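PDB 2GWM: Mono(ADP-ribosyl)transferase SpvB from Salmonella typhimurium, which probably transfers, through this C-terminal domain, ADP-ribose from NAD+ to an arginine of host actin, blocking filament assembly. Local coordinates for residues 168-171 with 172-176. Numbering follows the deposited sequence.
Sequences QDFA and SQLSK
Asp-169 and Gln-173, one helical turn apart in the short helix 168-175, show how an i to i+4 pair can tie two turns together twice, once through the backbone and once through the side chains. The amide NE2 of Gln-173 donates to OD1 of Asp-169 at 2.9 Å in a nearly straight bond. The oxygen lies close to the amide plane of Gln-173; relative to Asp-169, the donor arrives on the syn side of OD1, tilted out of the carboxylate plane, and the two flat groups stand 56° apart. The first torsions differ and complement one another: CG of Asp-169 stands anti to its backbone N (chi1 -179°), whereas Gln-173 sets CG anti to its carbonyl carbon and then runs extended, bringing the amide back over the preceding turn. Its CG passes 3.3 Å from the backbone O of Asp-169, the same oxygen that accepts the Gln-173 N-H.

A second i to i+4 pair is apolar. Phe-170 and Leu-174 lie side by side and point the same way, the CD2 methyl of Leu-174 approaching CZ of the ring obliquely at 4.0 Å. Both side chains rest on Ile-193 of strand 192-198, and Phe-170 also reaches Val-163 of strand 155-164, joining the helix to the sheet. Farther along, Ser-175 turns its hydroxyl back to the carbonyl O of Ser-172, with OG and O 2.6 Å apart, while its N-H bonds to Ala-171 O at a more bent 144°.

The helix lies at the domain surface, far from the predicted active-site residues. Phe-170 and Leu-174 give it an apolar hold on the sheet, and the Asp-169/Gln-173 pair also lies against strands 155-164 and 192-198; there the neutral amide probably stabilises the carboxylate by hydrogen bonding, without cancelling its charge.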
loop_
_atom_site.group_PDB
_atom_site.type_symbol
_atom_site.label_atom_id
_atom_site.label_comp_id
_atom_site.label_asym_id
_atom_site.label_seq_id
_atom_site.Cartn_x
_atom_site.Cartn_y
_atom_site.Cartn_z
ATOM N N GLN A 168 24.837 -6.232 14.688
ATOM C CA GLN A 168 25.058 -7.257 13.699
ATOM C C GLN A 168 23.758 -7.926 13.294
ATOM O O GLN A 168 23.597 -8.340 12.167
ATOM C CB GLN A 168 26.096 -8.317 14.181
ATOM C CG GLN A 168 26.496 -9.311 13.117
ATOM C CD GLN A 168 26.980 -8.692 11.838
ATOM O OE1 GLN A 168 27.611 -7.646 11.861
ATOM N NE2 GLN A 168 26.802 -9.417 10.723
ATOM N N ASP A 169 22.841 -8.132 14.220
ATOM C CA ASP A 169 21.532 -8.643 13.849
ATOM C C ASP A 169 20.870 -7.796 12.779
ATOM O O ASP A 169 20.404 -8.305 11.790
ATOM C CB ASP A 169 20.662 -8.756 15.103
ATOM C CG ASP A 169 19.232 -9.317 14.853
ATOM O OD1 ASP A 169 18.984 -10.105 13.945
ATOM O OD2 ASP A 169 18.355 -8.927 15.662
ATOM N N PHE A 170 20.877 -6.498 13.004
ATOM C CA PHE A 170 20.339 -5.579 11.983
ATOM C C PHE A 170 21.103 -5.692 10.683
ATOM O O PHE A 170 20.514 -5.759 9.606
ATOM C CB PHE A 170 20.375 -4.180 12.508
ATOM C CG PHE A 170 20.065 -3.112 11.503
ATOM C CD1 PHE A 170 18.735 -2.778 11.256
ATOM C CD2 PHE A 170 21.054 -2.440 10.854
ATOM C CE1 PHE A 170 18.477 -1.712 10.374
ATOM C CE2 PHE A 170 20.785 -1.414 10.020
ATOM C CZ PHE A 170 19.474 -1.120 9.744
ATOM N N ALA A 171 22.446 -5.655 10.762
ATOM C CA ALA A 171 23.264 -5.658 9.562
ATOM C C ALA A 171 22.967 -6.933 8.744
ATOM O O ALA A 171 22.909 -6.911 7.490
ATOM C CB ALA A 171 24.713 -5.634 9.927
ATOM N N SER A 172 22.851 -8.071 9.423
ATOM C CA SER A 172 22.594 -9.348 8.782
ATOM C C SER A 172 21.199 -9.349 8.202
ATOM O O SER A 172 21.036 -9.724 7.042
ATOM C CB SER A 172 22.711 -10.474 9.783
ATOM O OG SER A 172 22.578 -11.737 9.180
ATOM N N GLN A 173 20.197 -8.912 8.989
ATOM C CA GLN A 173 18.835 -8.922 8.417
ATOM C C GLN A 173 18.746 -8.044 7.220
ATOM O O GLN A 173 18.118 -8.364 6.205
ATOM C CB GLN A 173 17.834 -8.562 9.491
ATOM C CG GLN A 173 17.663 -9.635 10.564
ATOM C CD GLN A 173 16.386 -9.503 11.351
ATOM O OE1 GLN A 173 15.339 -9.131 10.816
ATOM N NE2 GLN A 173 16.462 -9.793 12.625
ATOM N N LEU A 174 19.353 -6.878 7.310
ATOM C CA LEU A 174 19.310 -5.953 6.194
ATOM C C LEU A 174 19.971 -6.534 4.965
ATOM O O LEU A 174 19.500 -6.383 3.844
ATOM C CB LEU A 174 19.968 -4.627 6.586
ATOM C CG LEU A 174 19.771 -3.475 5.653
ATOM C CD1 LEU A 174 18.337 -3.158 5.476
ATOM C CD2 LEU A 174 20.529 -2.296 6.113
ATOM N N SER A 175 21.078 -7.261 5.151
ATOM C CA SER A 175 21.821 -7.820 4.056
ATOM C C SER A 175 21.037 -8.911 3.319
ATOM O O SER A 175 21.360 -9.231 2.194
ATOM C CB SER A 175 23.119 -8.430 4.587
ATOM O OG SER A 175 22.925 -9.673 5.204
ATOM N N LYS A 176 20.030 -9.451 3.992
ATOM C CA LYS A 176 19.191 -10.535 3.443
ATOM C C LYS A 176 17.906 -9.998 2.851
ATOM O O LYS A 176 17.063 -10.759 2.378
ATOM C CB LYS A 176 18.974 -11.630 4.511
ATOM C CG LYS A 176 20.310 -12.215 4.957
ATOM C CD LYS A 176 20.203 -13.478 5.709
ATOM C CE LYS A 176 21.562 -14.008 6.103
ATOM N NZ LYS A 176 21.436 -15.478 6.347
#